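Local coordinates for latency-associated nuclear antigen (Murid herpesvirus 4, PDB 4BLG), which acts in viral latency, with a self-associating C-terminal domain, the part described here, that probably binds DNA, at residues T22-F27 and K98-V102; F37-F43 and Y85-E91. All coordinates share one frame. Residue numbers count along the deposited sequence, not the author numbering.

Overall arrangement
Along the chain the order is 22-27, 37-43, 85-91, 98-102, so the strand pair of interaction 2 forms within the span that interaction 1 brings together. Their centres lie about 13 Å apart and they touch directly: Leu99 CD2 is 3.7 Å from Ser88 CB and 3.9 Å from Val41 CG2. Interaction 2 joins the two central strands of the antiparallel sheet, while interaction 1 packs the end of helix 13-22 and the short turn 24-27 against helix 93-110, which, with helix 48-57, covers one face. Leu99 therefore serves both layers. The opposite face of the sheet meets the second subunit, placing helical packing and dimer contacts on different sides of this DNA-binding domain.

Interaction 1: residues T22-F27 and K98-V102; sequences TAPRLF and KLKRV. With PO4 (phosphate ion), chain D.
Thr22 ends a helix, and extended Ala23 (phi/psi -141/78) breaks it before a short, weakly bonded helical turn at about 24-27, with Phe27 N to Ala23 O at 3.0 Å. This kinked segment lies against one side of residues 98-102, a regular turn within helix 93-110. The CA register pairs Thr22 with Val102 (7.2 Å) and Leu26 with Leu99 (7.8 Å). Val102 (chi1 t) is a compact, branched bump: its CG2 meets Thr22 CG2 at 3.9 Å and Ala23 CB at 4.2 Å. The small methyl of Ala23 fits between Val102 and Lys98, whose CD lies 4.4 Å from Ala23 CB. Leu26 (tp) pushes CD2 to 3.8 Å from Leu99 CA, and Phe27 (chi1 m) brings CZ to 3.4 Å from Leu99 CD1.

At the exposed edge, a phosphate ion, probably from the crystallisation liquor, sits at the start of the turn, an arrangement characteristic of anion binding by helix N-termini. Arg25 N (2.7 Å) and NE (3.0 Å) donate to its O3, Leu26 N (3.0 Å) to its O2, while Arg25 NH2 (2.6 Å) and Lys98 NZ (2.7 Å) share O4; a second partner of Lys98 NZ is Gln95. The anion offsets two like charges, Arg25 NH2 and Lys98 NZ, 3.9 Å apart.

Leu19 of helix 13-22 touches Phe27 and Val102, Val63 touches Leu26 and Leu99, and Leu99 reaches Ser88 and Val90 on strand 84-90.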
loop_
_atom_site.group_PDB
_atom_site.type_symbol
_atom_site.label_atom_id
_atom_site.label_comp_id
_atom_site.label_asym_id
_atom_site.label_seq_id
_atom_site.Cartn_x
_atom_site.Cartn_y
_atom_site.Cartn_z
ATOM N N THR A 22 5.185 2.950 -24.919
ATOM C CA THR A 22 6.219 3.721 -24.243
ATOM C C THR A 22 7.161 2.795 -23.474
ATOM O O THR A 22 8.362 3.034 -23.415
ATOM C CB THR A 22 5.597 4.753 -23.287
ATOM O OG1 THR A 22 4.686 5.584 -24.014
ATOM C CG2 THR A 22 6.669 5.629 -22.669
ATOM N N ALA A 23 6.614 1.729 -22.901
ATOM C CA ALA A 23 7.414 0.776 -22.142
ATOM C C ALA A 23 6.939 -0.653 -22.406
ATOM O O ALA A 23 6.245 -1.246 -21.586
ATOM C CB ALA A 23 7.349 1.106 -20.659
ATOM N N PRO A 24 7.335 -1.216 -23.557
ATOM C CA PRO A 24 6.852 -2.510 -24.061
ATOM C C PRO A 24 7.082 -3.692 -23.127
ATOM O O PRO A 24 6.150 -4.454 -22.901
ATOM C CB PRO A 24 7.644 -2.705 -25.360
ATOM C CG PRO A 24 8.105 -1.352 -25.738
ATOM C CD PRO A 24 8.301 -0.593 -24.474
ATOM N N ARG A 25 8.295 -3.866 -22.617
ATOM C CA ARG A 25 8.574 -4.991 -21.725
ATOM C C ARG A 25 7.757 -4.880 -20.438
ATOM O O ARG A 25 7.096 -5.834 -20.027
ATOM C CB ARG A 25 10.068 -5.080 -21.401
ATOM C CG ARG A 25 10.926 -5.540 -22.587
ATOM C CD ARG A 25 12.427 -5.384 -22.332
ATOM N NE ARG A 25 12.778 -4.040 -21.875
ATOM C CZ ARG A 25 13.986 -3.672 -21.456
ATOM N NH1 ARG A 25 14.989 -4.541 -21.429
ATOM N NH2 ARG A 25 14.193 -2.425 -21.057
ATOM N N LEU A 26 7.796 -3.712 -19.813
ATOM C CA LEU A 26 7.075 -3.502 -18.565
ATOM C C LEU A 26 5.574 -3.775 -18.717
ATOM O O LEU A 26 4.964 -4.398 -17.845
ATOM C CB LEU A 26 7.305 -2.080 -18.050
ATOM C CG LEU A 26 6.720 -1.772 -16.669
ATOM C CD1 LEU A 26 7.275 -2.719 -15.614
ATOM C CD2 LEU A 26 6.984 -0.324 -16.285
ATOM N N PHE A 27 4.980 -3.331 -19.824
ATOM C CA PHE A 27 3.528 -3.429 -19.993
ATOM C C PHE A 27 3.074 -4.508 -20.959
ATOM O O PHE A 27 1.897 -4.578 -21.302
ATOM C CB PHE A 27 2.947 -2.087 -20.408
ATOM C CG PHE A 27 2.847 -1.118 -19.281
ATOM C CD1 PHE A 27 1.751 -1.134 -18.439
ATOM C CD2 PHE A 27 3.858 -0.205 -19.047
ATOM C CE1 PHE A 27 1.659 -0.250 -17.390
ATOM C CE2 PHE A 27 3.772 0.685 -17.999
ATOM C CZ PHE A 27 2.672 0.664 -17.169
ATOM N N LYS A 98 11.127 3.328 -13.557
ATOM C CA LYS A 98 10.612 3.372 -14.940
ATOM C C LYS A 98 9.092 3.596 -14.965
ATOM O O LYS A 98 8.588 4.437 -15.702
ATOM C CB LYS A 98 10.921 2.075 -15.716
ATOM C CG LYS A 98 10.859 2.215 -17.257
ATOM C CD LYS A 98 10.798 0.843 -17.942
ATOM C CE LYS A 98 12.185 0.195 -18.007
ATOM N NZ LYS A 98 12.152 -1.296 -17.952
ATOM N N LEU A 99 8.379 2.829 -14.151
ATOM C CA LEU A 99 6.927 2.855 -14.118
ATOM C C LEU A 99 6.456 4.236 -13.719
ATOM O O LEU A 99 5.518 4.778 -14.294
ATOM C CB LEU A 99 6.404 1.843 -13.098
ATOM C CG LEU A 99 4.887 1.903 -12.918
ATOM C CD1 LEU A 99 4.199 1.637 -14.250
ATOM C CD2 LEU A 99 4.403 0.923 -11.869
ATOM N N LYS A 100 7.109 4.795 -12.709
ATOM C CA LYS A 100 6.735 6.100 -12.199
ATOM C C LYS A 100 6.950 7.152 -13.277
ATOM O O LYS A 100 6.107 8.028 -13.477
ATOM C CB LYS A 100 7.554 6.443 -10.956
ATOM C CG LYS A 100 7.092 7.697 -10.256
ATOM C CD LYS A 100 8.048 8.104 -9.166
ATOM C CE LYS A 100 7.635 9.419 -8.543
ATOM N NZ LYS A 100 8.793 10.333 -8.389
ATOM N N ARG A 101 8.084 7.071 -13.960
ATOM C CA ARG A 101 8.434 8.034 -14.998
ATOM C C ARG A 101 7.396 8.069 -16.110
ATOM O O ARG A 101 6.975 9.143 -16.554
ATOM C CB ARG A 101 9.790 7.687 -15.608
ATOM C CG ARG A 101 10.284 8.689 -16.651
ATOM C CD ARG A 101 11.726 8.372 -17.029
ATOM N NE ARG A 101 12.526 8.587 -15.836
ATOM C CZ ARG A 101 13.282 7.674 -15.233
ATOM N NH1 ARG A 101 13.446 6.452 -15.723
ATOM N NH2 ARG A 101 13.917 7.997 -14.122
ATOM N N VAL A 102 7.009 6.889 -16.577
ATOM C CA VAL A 102 6.098 6.773 -17.709
ATOM C C VAL A 102 4.709 7.271 -17.336
ATOM O O VAL A 102 4.126 8.122 -18.020
ATOM C CB VAL A 102 6.012 5.316 -18.187
ATOM C CG1 VAL A 102 4.838 5.129 -19.134
ATOM C CG2 VAL A 102 7.316 4.906 -18.853
HETATM P P PO4 D . 10.604 -1.251 -21.436
HETATM O O1 PO4 D . 10.764 0.122 -22.033
HETATM O O2 PO4 D . 9.365 -1.305 -20.574
HETATM O O3 PO4 D . 10.459 -2.306 -22.498
HETATM O O4 PO4 D . 11.812 -1.544 -20.586
#

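Interaction 2: residues F37-F43 and Y85-E91; sequences FKSAVMF and YLLSFVE
Six backbone hydrogen bonds form the antiparallel ladder between strands 39-43 and 85-90, and a seventh, Lys38 N to Glu91 O (2.9 Å), continues it beyond Val90. The hydrogen-bonded pairs give Val90 N-Ser39 O 2.9 Å, Ser39 N-Val90 O 3.3 Å; Val41 N-Ser88 O 2.9 Å, Ser88 N-Val41 O 3.0 Å; Phe43 N-Leu86 O 3.0 Å, Leu86 N-Phe43 O 2.9 Å. The axes of the short strands approach to 4.5 Å, with 158° between their N-to-C directions. In the non-hydrogen-bonded pairs, CA-CA is 4.1 Å for Ala40-Phe89 and 4.6 Å for Met42-Leu87.

These are the central strands of a four-stranded sheet whose topology matches the half-barrel of the dimeric EBNA1 and E2 DNA-binding domains. Ser39, Val41, Phe43, Leu86, Ser88 and Val90 occupy the face covered by helices 93-110 and 48-57. Ser39 and the beta-branched Val90 both touch Ala96, whose short methyl lets helix 93-110 come close. Phe43 (chi1 m) fills the space beside Leu86, CD2 to CD1 3.9 Å.

Ala40, Met42, Leu87 and Phe89 line the other face. The small Ala40 CB admits Phe89 CD1 at 3.8 Å, and flexible Met42 (ttm) makes a Met-aromatic contact, SD 5.1 Å from the Tyr85 ring centroid. The Phe37 ring (chi1 m) lies against Phe89, CD2 to CB 3.8 Å. Leu87 packs on Met42 of the second subunit, and Tyr85 OH hydrogen-bonds to Tyr85 OH of that subunit.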
loop_
_atom_site.group_PDB
_atom_site.type_symbol
_atom_site.label_atom_id
_atom_site.label_comp_id
_atom_site.label_asym_id
_atom_site.label_seq_id
_atom_site.Cartn_x
_atom_site.Cartn_y
_atom_site.Cartn_z
ATOM N N PHE A 37 8.005 -9.472 -6.124
ATOM C CA PHE A 37 7.759 -8.049 -6.312
ATOM C C PHE A 37 8.331 -7.286 -5.125
ATOM O O PHE A 37 7.690 -7.186 -4.081
ATOM C CB PHE A 37 6.256 -7.790 -6.407
ATOM C CG PHE A 37 5.619 -8.382 -7.627
ATOM C CD1 PHE A 37 5.222 -9.709 -7.640
ATOM C CD2 PHE A 37 5.428 -7.614 -8.767
ATOM C CE1 PHE A 37 4.642 -10.263 -8.769
ATOM C CE2 PHE A 37 4.841 -8.158 -9.897
ATOM C CZ PHE A 37 4.447 -9.486 -9.897
ATOM N N LYS A 38 9.538 -6.752 -5.284
ATOM C CA LYS A 38 10.214 -6.063 -4.187
ATOM C C LYS A 38 9.821 -4.590 -4.090
ATOM O O LYS A 38 10.049 -3.951 -3.059
ATOM C CB LYS A 38 11.735 -6.178 -4.333
ATOM C CG LYS A 38 12.259 -7.604 -4.253
ATOM C CD LYS A 38 13.783 -7.655 -4.316
ATOM C CE LYS A 38 14.307 -9.020 -3.882
ATOM N NZ LYS A 38 15.747 -8.987 -3.489
ATOM N N SER A 39 9.228 -4.049 -5.152
ATOM C CA SER A 39 8.890 -2.630 -5.170
ATOM C C SER A 39 7.488 -2.347 -5.682
ATOM O O SER A 39 6.786 -3.227 -6.181
ATOM C CB SER A 39 9.880 -1.859 -6.024
ATOM O OG SER A 39 11.211 -2.160 -5.668
ATOM N N ALA A 40 7.086 -1.094 -5.538
ATOM C CA ALA A 40 5.814 -0.647 -6.054
ATOM C C ALA A 40 5.857 0.855 -6.231
ATOM O O ALA A 40 6.779 1.524 -5.766
ATOM C CB ALA A 40 4.693 -1.032 -5.112
ATOM N N VAL A 41 4.865 1.380 -6.930
ATOM C CA VAL A 41 4.637 2.806 -6.921
ATOM C C VAL A 41 3.260 3.036 -6.334
ATOM O O VAL A 41 2.272 2.439 -6.773
ATOM C CB VAL A 41 4.711 3.422 -8.329
ATOM C CG1 VAL A 41 4.579 4.939 -8.241
ATOM C CG2 VAL A 41 6.021 3.042 -9.013
ATOM N N MET A 42 3.196 3.872 -5.312
ATOM C CA MET A 42 1.918 4.358 -4.830
ATOM C C MET A 42 1.519 5.565 -5.659
ATOM O O MET A 42 2.211 6.585 -5.658
ATOM C CB MET A 42 2.005 4.750 -3.354
ATOM C CG MET A 42 0.672 5.250 -2.791
ATOM S SD MET A 42 0.760 5.695 -1.050
ATOM C CE MET A 42 0.716 4.065 -0.299
ATOM N N PHE A 43 0.406 5.438 -6.376
ATOM C CA PHE A 43 -0.164 6.570 -7.086
ATOM C C PHE A 43 -1.333 7.073 -6.261
ATOM O O PHE A 43 -2.202 6.297 -5.901
ATOM C CB PHE A 43 -0.646 6.175 -8.486
ATOM C CG PHE A 43 0.456 5.792 -9.420
ATOM C CD1 PHE A 43 1.275 6.764 -9.988
ATOM C CD2 PHE A 43 0.664 4.461 -9.754
ATOM C CE1 PHE A 43 2.299 6.409 -10.856
ATOM C CE2 PHE A 43 1.677 4.100 -10.616
ATOM C CZ PHE A 43 2.502 5.073 -11.169
ATOM N N TYR A 85 -5.578 6.257 -3.123
ATOM C CA TYR A 85 -4.315 5.701 -3.596
ATOM C C TYR A 85 -4.518 4.330 -4.193
ATOM O O TYR A 85 -5.545 3.707 -4.003
ATOM C CB TYR A 85 -3.300 5.583 -2.456
ATOM C CG TYR A 85 -3.468 4.327 -1.621
ATOM C CD1 TYR A 85 -4.318 4.307 -0.519
ATOM C CD2 TYR A 85 -2.774 3.162 -1.933
ATOM C CE1 TYR A 85 -4.474 3.154 0.248
ATOM C CE2 TYR A 85 -2.919 2.012 -1.172
ATOM C CZ TYR A 85 -3.771 2.012 -0.085
ATOM O OH TYR A 85 -3.913 0.867 0.669
ATOM N N LEU A 86 -3.515 3.869 -4.925
ATOM C CA LEU A 86 -3.416 2.470 -5.286
ATOM C C LEU A 86 -1.941 2.147 -5.364
ATOM O O LEU A 86 -1.107 3.043 -5.430
ATOM C CB LEU A 86 -4.119 2.162 -6.612
ATOM C CG LEU A 86 -3.628 2.834 -7.900
ATOM C CD1 LEU A 86 -2.285 2.299 -8.358
ATOM C CD2 LEU A 86 -4.660 2.623 -8.992
ATOM N N LEU A 87 -1.637 0.860 -5.327
ATOM C CA LEU A 87 -0.275 0.372 -5.397
ATOM C C LEU A 87 -0.100 -0.419 -6.674
ATOM O O LEU A 87 -0.952 -1.229 -7.021
ATOM C CB LEU A 87 0.017 -0.541 -4.205
ATOM C CG LEU A 87 0.131 0.144 -2.847
ATOM C CD1 LEU A 87 0.283 -0.902 -1.755
ATOM C CD2 LEU A 87 1.306 1.099 -2.847
ATOM N N SER A 88 1.007 -0.180 -7.364
ATOM C CA SER A 88 1.325 -0.911 -8.579
ATOM C C SER A 88 2.617 -1.622 -8.300
ATOM O O SER A 88 3.660 -0.985 -8.182
ATOM C CB SER A 88 1.496 0.035 -9.775
ATOM O OG SER A 88 0.344 0.828 -9.984
ATOM N N PHE A 89 2.544 -2.943 -8.179
ATOM C CA PHE A 89 3.701 -3.741 -7.800
ATOM C C PHE A 89 4.548 -4.112 -9.011
ATOM O O PHE A 89 4.014 -4.438 -10.072
ATOM C CB PHE A 89 3.246 -5.006 -7.076
ATOM C CG PHE A 89 2.447 -4.734 -5.838
ATOM C CD1 PHE A 89 3.081 -4.471 -4.634
ATOM C CD2 PHE A 89 1.065 -4.736 -5.875
ATOM C CE1 PHE A 89 2.344 -4.207 -3.486
ATOM C CE2 PHE A 89 0.325 -4.474 -4.735
ATOM C CZ PHE A 89 0.966 -4.215 -3.537
ATOM N N VAL A 90 5.868 -4.066 -8.828
ATOM C CA VAL A 90 6.834 -4.411 -9.864
ATOM C C VAL A 90 8.009 -5.150 -9.244
ATOM O O VAL A 90 8.165 -5.191 -8.011
ATOM C CB VAL A 90 7.400 -3.163 -10.565
ATOM C CG1 VAL A 90 6.321 -2.443 -11.350
ATOM C CG2 VAL A 90 8.044 -2.233 -9.549
ATOM N N GLU A 91 8.844 -5.719 -10.104
ATOM C CA GLU A 91 9.944 -6.563 -9.651
ATOM C C GLU A 91 10.876 -5.856 -8.650
ATOM O O GLU A 91 11.234 -6.433 -7.612
ATOM C CB GLU A 91 10.772 -7.074 -10.835
ATOM C CG GLU A 91 11.503 -8.378 -10.535
ATOM C CD GLU A 91 12.263 -8.948 -11.731
ATOM O OE1 GLU A 91 12.260 -8.323 -12.817
ATOM O OE2 GLU A 91 12.864 -10.036 -11.565
#